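Local structure of phosphatidylglycerol lysyltransferase C-terminal domain-containing protein (Bacteroides thetaiotaomicron, 2HQY) at residues I2-I7 / F51-F56; K21-N26 / P225-T230; N90-G95 / M292-D297. The protein is of unknown function but binds coenzyme A and is probably a GNAT-like acyltransferase related to the C-terminal domain of phosphatidylglycerol lysyltransferases. All coordinates share one frame; numbering follows the deposited sequence. Where two conformers were deposited one is given.

Contact 1. Residues I2-I7 / F51-F56; sequences IPFKDI and FLVFKF
Phe4 lays one face of its ring against the methylene chain of Lys55. The evidence for a CH-pi contact is direct: Lys55 CD stands 3.8 Å from the centroid of the Phe4 ring and 17° off the ring normal. Lys55 CB adds to this cover, 3.8 Å from Phe4 CE1. The two side chains cross at about a right angle. The other face of the ring takes Ile2 CG2, near the rim, so the phenyl group is sandwiched. At the ring edge, near its plane, Phe4 CE1 meets Val53 O at 4.0 Å. The same Phe4 CE1 makes an apolar contact with Val53 CG2. An alanine in place of Phe4 would probably strip the Lys55 methylenes of their aromatic face and Val53 CG2 of one apolar neighbour, and open a gap beside Ile2.

A second, lighter touch joins Ile7 CD1 to Phe54 CE1 at 4.2 Å. Beyond this first shell, Lys55 runs fully extended past CG, with CG anti to the backbone N (chi1 174°), and its NZ ends in salt bridges to Glu87 and Asp83 of helix 73-87. That double grip is likely to steady the aliphatic chain over the ring. Asp6 bonds to Arg38, Tyr196 and Leu9 of the second subunit. Residues flanking the short strand 5-6 thus reach across strand 44-48 to strand 51-58, at the edge of a mixed sheet whose first strands run antiparallel: a sheet layered between helices, with 73-87 on the Phe51 and Val53 face and 31-36 on the Phe54 face.

Contact 2. Residues K21-N26 / P225-T230; sequences KSDRRN and PINHET
The side-chain oxygen OD1 of Asn227, whose amide nitrogen faces Ser22 across the contact, is gripped by two donors from opposite faces of its plane. Thr230 OG1 donates to Asn227 OD1 at 2.9 Å, and Glu229 N reaches Asn227 OD1 at 3.1 Å. With the oxygen held, Asn227 ND2 is presented to the other segment, where it donates to Ser22 O at 2.9 Å. That bond is bent, its N-H...O angle 139° and the donor tilted 30° from the carbonyl plane. Asn227 ND2 also donates to a water at 2.8 Å. This water donates in turn to Glu229 OE2 and, weakly, to Asp23 OD1, which would probably ease the repulsion between these two oxygens, 4.4 Å apart.

The geometry is that of an Asx turn at Asn227 within a type I turn linking strands 216-227 and 230-238, next to a classic beta bulge in which Ile226 and Asn227 face Thr230. Ser22 OG likewise accepts from Arg24 N in an ST turn, and also bonds to Thr19 O.

His228 turns its ring edge to Asp23: His228 CE1 lies 3.4 Å from Asp23 OD1, with ring and carboxylate planes 62° apart, while ND1 bonds to Met20 O. Arg25 crosses Thr230 at about a right angle, its CG 3.3 Å from Thr230 OG1, and makes a cation-pi contact with Tyr263. Ile226 CG2 rests 3.4 Å from Asn26 O.

Contact 3. Residues N90-G95 / M292-D297; sequences NFCMLG and MACLKD
Cys92 sends its CB out on the same face of the sheet as Cys294. This Cys92 CB lies 3.2 Å from Cys294 SG and 4.0 Å from Ala293 O. The next and last atom, Cys92 SG, is bonded to Cys294 SG at 2.2 Å in a disulfide with a C-S-S-C torsion of 113°. Both sulphurs are anti to their own carbonyl carbons (chi1 -69° and -68°), so the two halves of the bridge are built alike. Cys92 and Cys294 form an antiparallel non-hydrogen-bonded pair, and their CA atoms are only 4.1 Å apart; this is a cross-strand disulfide, which ties neighbouring strands covalently where backbone bonds are lacking.

Bonds on both sides fix the register. Leu295 N donates to Phe91 O at 2.9 Å. Met93 and Ala293 make the hydrogen-bonded pair, with Met93 N to Ala293 O at 2.7 Å and Ala293 N to Met93 O at 2.9 Å. Farther along, Leu94 and Met292 lie side by side and point the same way, Leu94 CD2 being 4.0 Å from Met292 SD.

Met93 and Ala293 project from the face opposite the disulfide, Met93 meeting Leu77 of helix 73-87. The same helix receives Phe91 and Leu295 at Ile81. Strand 92-96 is flanked on its other side by the parallel strand 61-69, and strand 286-295 on its other side by the antiparallel strand 112-116.

The segments follow the order 2-7, 21-26, 51-56, 90-95, 225-230, 292-297, so contact 2 crosses contacts 1 and 3 along the chain, whereas contact 1 closes before contact 3 opens. The centres of contacts 1 and 2 lie about 19 Å apart. Those of contacts 1 and 3 are about 17 Å apart, and those of contacts 2 and 3 about 23 Å; none touches another. Strand 61-69 is common ground: it pairs with strands 51-58 and 92-96, and its Met66 and Pro67 carbonyls receive Arg24. Helix 73-87 packs on contacts 1 and 3. At contact 2 the loop after helix 12-19 meets strands that lead toward the coenzyme A pocket, strand 230-238 reaching its Ala238.

Contact 1. Residues I2-I7 / F51-F56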
loop_
_atom_site.group_PDB
_atom_site.type_symbol
_atom_site.label_atom_id
_atom_site.label_comp_id
_atom_site.label_asym_id
_atom_site.label_seq_id
_atom_site.Cartn_x
_atom_site.Cartn_y
_atom_site.Cartn_z
ATOM N N ILE A 2 -11.878 -3.954 -18.053
ATOM C CA ILE A 2 -10.469 -3.572 -18.002
ATOM C C ILE A 2 -9.808 -4.416 -16.912
ATOM O O ILE A 2 -10.202 -4.346 -15.740
ATOM C CB ILE A 2 -10.216 -2.063 -17.783
ATOM C CG1 ILE A 2 -10.917 -1.233 -18.863
ATOM C CG2 ILE A 2 -8.704 -1.786 -17.781
ATOM C CD1 ILE A 2 -10.843 0.278 -18.638
ATOM N N PRO A 3 -8.818 -5.237 -17.307
ATOM C CA PRO A 3 -8.173 -6.128 -16.356
ATOM C C PRO A 3 -7.131 -5.332 -15.554
ATOM O O PRO A 3 -5.929 -5.550 -15.720
ATOM C CB PRO A 3 -7.483 -7.138 -17.268
ATOM C CG PRO A 3 -7.044 -6.289 -18.450
ATOM C CD PRO A 3 -8.210 -5.338 -18.655
ATOM N N PHE A 4 -7.590 -4.393 -14.725
ATOM C CA PHE A 4 -6.660 -3.609 -13.901
ATOM C C PHE A 4 -5.929 -4.534 -12.945
ATOM O O PHE A 4 -6.532 -5.442 -12.339
ATOM C CB PHE A 4 -7.372 -2.497 -13.121
ATOM C CG PHE A 4 -7.614 -1.256 -13.918
ATOM C CD1 PHE A 4 -6.545 -0.452 -14.312
ATOM C CD2 PHE A 4 -8.909 -0.901 -14.315
ATOM C CE1 PHE A 4 -6.756 0.697 -15.080
ATOM C CE2 PHE A 4 -9.137 0.256 -15.070
ATOM C CZ PHE A 4 -8.068 1.058 -15.454
ATOM N N LYS A 5 -4.636 -4.278 -12.789
ATOM C CA LYS A 5 -3.854 -5.002 -11.815
ATOM C C LYS A 5 -3.026 -4.068 -10.966
ATOM O O LYS A 5 -2.605 -3.005 -11.428
ATOM C CB LYS A 5 -2.964 -6.036 -12.485
ATOM C CG LYS A 5 -2.253 -5.603 -13.722
ATOM C CD LYS A 5 -2.289 -6.757 -14.732
ATOM N N ASP A 6 -2.792 -4.484 -9.729
ATOM C CA ASP A 6 -1.935 -3.713 -8.825
ATOM C C ASP A 6 -0.545 -3.562 -9.421
ATOM O O ASP A 6 0.058 -4.525 -9.897
ATOM C CB ASP A 6 -1.818 -4.400 -7.464
ATOM C CG ASP A 6 -3.144 -4.618 -6.803
ATOM O OD1 ASP A 6 -4.143 -3.942 -7.161
ATOM O OD2 ASP A 6 -3.186 -5.506 -5.922
ATOM N N ILE A 7 0.004 -2.354 -9.357
ATOM C CA ILE A 7 1.359 -2.152 -9.838
ATOM C C ILE A 7 2.366 -2.837 -8.887
ATOM O O ILE A 7 2.181 -2.836 -7.672
ATOM C CB ILE A 7 1.680 -0.653 -10.001
ATOM C CG1 ILE A 7 2.956 -0.513 -10.865
ATOM C CG2 ILE A 7 1.723 0.045 -8.612
ATOM C CD1 ILE A 7 3.378 0.896 -11.246
ATOM N N PHE A 51 -2.695 1.481 -25.196
ATOM C CA PHE A 51 -2.315 2.525 -24.238
ATOM C C PHE A 51 -2.038 1.917 -22.870
ATOM O O PHE A 51 -2.646 0.908 -22.492
ATOM C CB PHE A 51 -3.448 3.514 -24.040
ATOM C CG PHE A 51 -3.726 4.402 -25.213
ATOM C CD1 PHE A 51 -3.180 5.683 -25.272
ATOM C CD2 PHE A 51 -4.623 3.993 -26.206
ATOM C CE1 PHE A 51 -3.492 6.567 -26.335
ATOM C CE2 PHE A 51 -4.950 4.843 -27.266
ATOM C CZ PHE A 51 -4.376 6.141 -27.331
ATOM N N LEU A 52 -1.174 2.587 -22.116
ATOM C CA LEU A 52 -0.919 2.260 -20.718
ATOM C C LEU A 52 -1.813 3.183 -19.898
ATOM O O LEU A 52 -1.725 4.414 -20.037
ATOM C CB LEU A 52 0.550 2.511 -20.389
ATOM C CG LEU A 52 0.943 2.468 -18.910
ATOM C CD1 LEU A 52 0.581 1.133 -18.288
ATOM C CD2 LEU A 52 2.439 2.783 -18.769
ATOM N N VAL A 53 -2.650 2.614 -19.045
ATOM C CA VAL A 53 -3.567 3.418 -18.210
ATOM C C VAL A 53 -3.432 3.105 -16.716
ATOM O O VAL A 53 -3.177 1.971 -16.362
ATOM C CB VAL A 53 -5.027 3.225 -18.704
ATOM C CG1 VAL A 53 -5.179 3.796 -20.133
ATOM C CG2 VAL A 53 -5.406 1.738 -18.723
ATOM N N PHE A 54 -3.569 4.114 -15.854
ATOM C CA PHE A 54 -3.405 3.941 -14.396
ATOM C C PHE A 54 -4.708 4.367 -13.733
ATOM O O PHE A 54 -5.420 5.237 -14.262
ATOM C CB PHE A 54 -2.246 4.766 -13.850
ATOM C CG PHE A 54 -0.890 4.316 -14.330
ATOM C CD1 PHE A 54 -0.231 3.258 -13.705
ATOM C CD2 PHE A 54 -0.290 4.929 -15.429
ATOM C CE1 PHE A 54 1.047 2.818 -14.150
ATOM C CE2 PHE A 54 0.989 4.501 -15.891
ATOM C CZ PHE A 54 1.652 3.442 -15.251
ATOM N N LYS A 55 -5.020 3.716 -12.608
ATOM C CA LYS A 55 -6.238 3.970 -11.815
ATOM C C LYS A 55 -5.775 4.096 -10.361
ATOM O O LYS A 55 -5.000 3.228 -9.882
ATOM C CB LYS A 55 -7.212 2.814 -12.010
ATOM C CG LYS A 55 -8.486 2.805 -11.165
ATOM C CD LYS A 55 -9.310 1.588 -11.577
ATOM C CE LYS A 55 -10.708 1.534 -10.918
ATOM N NZ LYS A 55 -11.454 0.298 -11.392
ATOM N N PHE A 56 -6.203 5.187 -9.712
ATOM C CA PHE A 56 -5.793 5.598 -8.345
ATOM C C PHE A 56 -7.021 5.929 -7.513
ATOM O O PHE A 56 -7.995 6.491 -8.029
ATOM C CB PHE A 56 -5.013 6.947 -8.311
ATOM C CG PHE A 56 -3.851 7.013 -9.212
ATOM C CD1 PHE A 56 -2.569 6.627 -8.754
ATOM C CD2 PHE A 56 -3.995 7.515 -10.495
ATOM C CE1 PHE A 56 -1.439 6.697 -9.612
ATOM C CE2 PHE A 56 -2.882 7.594 -11.356
ATOM C CZ PHE A 56 -1.614 7.182 -10.932
#

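Contact 2. Residues K21-N26 / P225-T230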
loop_
_atom_site.group_PDB
_atom_site.type_symbol
_atom_site.label_atom_id
_atom_site.label_comp_id
_atom_site.label_asym_id
_atom_site.label_seq_id
_atom_site.Cartn_x
_atom_site.Cartn_y
_atom_site.Cartn_z
ATOM N N LYS A 21 9.534 5.963 -24.274
ATOM C CA LYS A 21 9.395 6.476 -25.637
ATOM C C LYS A 21 8.429 7.651 -25.736
ATOM O O LYS A 21 8.327 8.276 -26.798
ATOM C CB LYS A 21 8.961 5.362 -26.599
ATOM C CG LYS A 21 7.548 4.875 -26.405
ATOM C CD LYS A 21 7.153 3.916 -27.530
ATOM C CE LYS A 21 5.877 3.136 -27.187
ATOM N NZ LYS A 21 4.579 3.886 -27.380
ATOM N N SER A 22 7.702 7.926 -24.655
ATOM C CA SER A 22 6.655 8.955 -24.660
ATOM C C SER A 22 7.266 10.341 -24.532
ATOM O O SER A 22 8.439 10.479 -24.183
ATOM C CB SER A 22 5.655 8.720 -23.524
ATOM O OG SER A 22 6.181 9.170 -22.281
ATOM N N ASP A 23 6.474 11.373 -24.796
ATOM C CA ASP A 23 6.969 12.722 -24.543
ATOM C C ASP A 23 6.443 13.301 -23.227
ATOM O O ASP A 23 6.475 14.499 -22.999
ATOM C CB ASP A 23 6.758 13.628 -25.781
ATOM C CG ASP A 23 7.870 13.422 -26.843
ATOM O OD1 ASP A 23 9.096 13.312 -26.501
ATOM O OD2 ASP A 23 7.517 13.359 -28.038
ATOM N N ARG A 24 6.016 12.410 -22.338
ATOM C CA ARG A 24 5.517 12.807 -21.021
ATOM C C ARG A 24 6.661 12.996 -20.033
ATOM O O ARG A 24 7.466 12.101 -19.852
ATOM C CB ARG A 24 4.547 11.736 -20.521
ATOM C CG ARG A 24 3.474 11.425 -21.558
ATOM C CD ARG A 24 2.319 12.397 -21.463
ATOM N NE ARG A 24 1.518 12.017 -20.316
ATOM C CZ ARG A 24 0.480 11.185 -20.357
ATOM N NH1 ARG A 24 -0.139 10.889 -19.225
ATOM N NH2 ARG A 24 0.054 10.664 -21.517
ATOM N N ARG A 25 6.717 14.162 -19.394
ATOM C CA ARG A 25 7.817 14.477 -18.491
ATOM C C ARG A 25 7.406 14.547 -17.016
ATOM O O ARG A 25 8.229 14.825 -16.144
ATOM C CB ARG A 25 8.487 15.774 -18.931
ATOM C CG ARG A 25 9.023 15.691 -20.344
ATOM C CD ARG A 25 9.823 16.920 -20.699
ATOM N NE ARG A 25 9.015 18.138 -20.711
ATOM C CZ ARG A 25 9.515 19.369 -20.846
ATOM N NH1 ARG A 25 10.827 19.559 -20.958
ATOM N NH2 ARG A 25 8.705 20.421 -20.854
ATOM N N ASN A 26 6.136 14.299 -16.724
ATOM C CA ASN A 26 5.719 14.495 -15.338
ATOM C C ASN A 26 6.182 13.381 -14.392
ATOM O O ASN A 26 6.230 12.185 -14.770
ATOM C CB ASN A 26 4.246 14.811 -15.220
ATOM C CG ASN A 26 3.398 13.664 -15.571
ATOM O OD1 ASN A 26 3.387 13.221 -16.716
ATOM N ND2 ASN A 26 2.617 13.197 -14.603
ATOM N N PRO A 225 15.099 7.708 -14.512
ATOM C CA PRO A 225 14.480 8.305 -15.705
ATOM C C PRO A 225 12.944 8.313 -15.639
ATOM O O PRO A 225 12.328 7.387 -15.069
ATOM C CB PRO A 225 14.968 7.376 -16.845
ATOM C CG PRO A 225 16.277 6.849 -16.311
ATOM C CD PRO A 225 15.942 6.557 -14.866
ATOM N N ILE A 226 12.345 9.366 -16.209
ATOM C CA ILE A 226 10.891 9.464 -16.411
ATOM C C ILE A 226 10.580 9.135 -17.874
ATOM O O ILE A 226 9.676 8.357 -18.174
ATOM C CB ILE A 226 10.354 10.867 -16.067
ATOM C CG1 ILE A 226 10.431 11.107 -14.551
ATOM C CG2 ILE A 226 8.866 11.028 -16.549
ATOM C CD1 ILE A 226 10.537 12.642 -14.193
ATOM N N ASN A 227 11.324 9.756 -18.780
ATOM C CA ASN A 227 11.259 9.344 -20.181
ATOM C C ASN A 227 12.655 9.403 -20.785
ATOM O O ASN A 227 13.641 9.623 -20.060
ATOM C CB ASN A 227 10.187 10.124 -20.984
ATOM C CG ASN A 227 10.640 11.531 -21.416
ATOM O OD1 ASN A 227 11.678 12.037 -20.989
ATOM N ND2 ASN A 227 9.881 12.131 -22.330
ATOM N N HIS A 228 12.754 9.210 -22.091
ATOM C CA HIS A 228 14.039 9.109 -22.771
ATOM C C HIS A 228 14.963 10.310 -22.579
ATOM O O HIS A 228 16.135 10.168 -22.640
ATOM C CB HIS A 228 13.846 8.807 -24.239
ATOM C CG HIS A 228 13.252 9.937 -24.991
ATOM N ND1 HIS A 228 11.905 10.137 -25.079
ATOM C CD2 HIS A 228 13.820 10.953 -25.653
ATOM C CE1 HIS A 228 11.662 11.226 -25.764
ATOM N NE2 HIS A 228 12.811 11.736 -26.129
ATOM N N GLU A 229 14.409 11.480 -22.329
ATOM C CA GLU A 229 15.172 12.704 -22.124
ATOM C C GLU A 229 14.959 13.471 -20.795
ATOM O O GLU A 229 15.376 14.589 -20.661
ATOM C CB GLU A 229 14.964 13.677 -23.281
ATOM C CG GLU A 229 13.562 14.124 -23.448
ATOM C CD GLU A 229 13.358 15.129 -24.559
ATOM O OE1 GLU A 229 14.282 15.384 -25.296
ATOM O OE2 GLU A 229 12.281 15.655 -24.681
ATOM N N THR A 230 14.308 12.834 -19.839
ATOM C CA THR A 230 13.971 13.472 -18.563
ATOM C C THR A 230 14.304 12.516 -17.421
ATOM O O THR A 230 13.845 11.376 -17.401
ATOM C CB THR A 230 12.469 13.876 -18.477
ATOM O OG1 THR A 230 12.072 14.549 -19.689
ATOM C CG2 THR A 230 12.192 14.759 -17.255
HETATM O O HOH W 1 10.094 14.621 -23.615
#

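Contact 3. Residues N90-G95 / M292-D297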
loop_
_atom_site.group_PDB
_atom_site.type_symbol
_atom_site.label_atom_id
_atom_site.label_comp_id
_atom_site.label_asym_id
_atom_site.label_seq_id
_atom_site.Cartn_x
_atom_site.Cartn_y
_atom_site.Cartn_z
ATOM N N ASN A 90 -17.858 9.795 -10.988
ATOM C CA ASN A 90 -17.616 10.548 -12.202
ATOM C C ASN A 90 -16.220 10.194 -12.721
ATOM O O ASN A 90 -15.368 9.710 -11.963
ATOM C CB ASN A 90 -17.744 12.056 -11.964
ATOM C CG ASN A 90 -17.799 12.843 -13.263
ATOM O OD1 ASN A 90 -18.400 12.398 -14.241
ATOM N ND2 ASN A 90 -17.162 14.009 -13.283
ATOM N N PHE A 91 -16.006 10.396 -14.014
ATOM C CA PHE A 91 -14.687 10.170 -14.604
ATOM C C PHE A 91 -13.849 11.450 -14.490
ATOM O O PHE A 91 -14.267 12.531 -14.955
ATOM C CB PHE A 91 -14.809 9.722 -16.065
ATOM C CG PHE A 91 -13.490 9.546 -16.760
ATOM C CD1 PHE A 91 -12.636 8.495 -16.414
ATOM C CD2 PHE A 91 -13.094 10.426 -17.769
ATOM C CE1 PHE A 91 -11.405 8.330 -17.067
ATOM C CE2 PHE A 91 -11.874 10.277 -18.441
ATOM C CZ PHE A 91 -11.016 9.222 -18.101
ATOM N N CYS A 92 -12.677 11.316 -13.863
ATOM C CA CYS A 92 -11.714 12.403 -13.734
ATOM C C CYS A 92 -10.341 11.853 -14.045
ATOM O O CYS A 92 -9.976 10.750 -13.568
ATOM C CB CYS A 92 -11.700 12.981 -12.317
ATOM S SG CYS A 92 -13.190 13.898 -11.876
ATOM N N MET A 93 -9.589 12.627 -14.823
ATOM C CA MET A 93 -8.211 12.281 -15.185
ATOM C C MET A 93 -7.264 13.283 -14.597
ATOM O O MET A 93 -7.592 14.481 -14.510
ATOM C CB MET A 93 -8.011 12.304 -16.700
ATOM C CG MET A 93 -8.213 11.012 -17.412
ATOM S SD MET A 93 -7.940 11.206 -19.201
ATOM C CE MET A 93 -8.967 12.603 -19.636
ATOM N N LEU A 94 -6.083 12.783 -14.216
ATOM C CA LEU A 94 -4.989 13.586 -13.656
ATOM C C LEU A 94 -3.800 13.660 -14.619
ATOM O O LEU A 94 -3.732 12.900 -15.610
ATOM C CB LEU A 94 -4.534 12.998 -12.334
ATOM C CG LEU A 94 -5.529 12.952 -11.188
ATOM C CD1 LEU A 94 -4.863 12.333 -9.968
ATOM C CD2 LEU A 94 -6.083 14.328 -10.842
ATOM N N GLY A 95 -2.894 14.615 -14.354
ATOM C CA GLY A 95 -1.620 14.751 -15.096
ATOM C C GLY A 95 -1.792 15.161 -16.538
ATOM O O GLY A 95 -0.930 14.897 -17.399
ATOM N N MET A 292 -6.535 18.656 -13.874
ATOM C CA MET A 292 -7.509 17.605 -13.677
ATOM C C MET A 292 -8.618 17.854 -14.695
ATOM O O MET A 292 -9.123 18.980 -14.824
ATOM C CB MET A 292 -8.028 17.569 -12.240
ATOM C CG MET A 292 -9.158 16.523 -12.024
ATOM S SD MET A 292 -9.544 16.166 -10.293
ATOM C CE MET A 292 -10.714 17.456 -9.950
ATOM N N ALA A 293 -8.961 16.808 -15.440
ATOM C CA ALA A 293 -10.015 16.859 -16.448
ATOM C C ALA A 293 -11.137 15.953 -15.958
ATOM O O ALA A 293 -10.965 14.725 -15.867
ATOM C CB ALA A 293 -9.484 16.383 -17.793
ATOM N N CYS A 294 -12.257 16.558 -15.626
ATOM C CA CYS A 294 -13.429 15.840 -15.191
ATOM C C CYS A 294 -14.573 15.939 -16.212
ATOM O O CYS A 294 -14.849 16.984 -16.726
ATOM C CB CYS A 294 -13.891 16.321 -13.836
ATOM S SG CYS A 294 -12.803 15.929 -12.490
ATOM N N LEU A 295 -15.195 14.813 -16.488
ATOM C CA LEU A 295 -16.249 14.751 -17.469
ATOM C C LEU A 295 -17.364 15.614 -16.947
ATOM O O LEU A 295 -17.719 15.500 -15.819
ATOM C CB LEU A 295 -16.726 13.322 -17.589
ATOM C CG LEU A 295 -17.367 12.856 -18.854
ATOM C CD1 LEU A 295 -16.589 13.231 -20.027
ATOM C CD2 LEU A 295 -17.642 11.419 -18.818
ATOM N N LYS A 296 -17.880 16.509 -17.774
ATOM C CA LYS A 296 -19.052 17.315 -17.450
ATOM C C LYS A 296 -20.294 16.458 -17.556
ATOM O O LYS A 296 -20.516 15.887 -18.574
ATOM C CB LYS A 296 -19.170 18.439 -18.467
ATOM C CG LYS A 296 -18.263 19.552 -18.210
ATOM C CD LYS A 296 -18.874 20.865 -18.587
ATOM C CE LYS A 296 -18.935 21.031 -20.065
ATOM N NZ LYS A 296 -18.262 22.243 -20.455
ATOM N N ASP A 297 -21.074 16.362 -16.486
ATOM C CA ASP A 297 -22.028 15.275 -16.288
ATOM C C ASP A 297 -21.460 13.967 -16.782
ATOM O O ASP A 297 -20.591 13.377 -16.146
ATOM C CB ASP A 297 -22.417 15.144 -14.800
ATOM C CG ASP A 297 -23.926 15.005 -14.576
ATOM O OD1 ASP A 297 -24.537 14.034 -15.059
ATOM O OD2 ASP A 297 -24.502 15.871 -13.907
#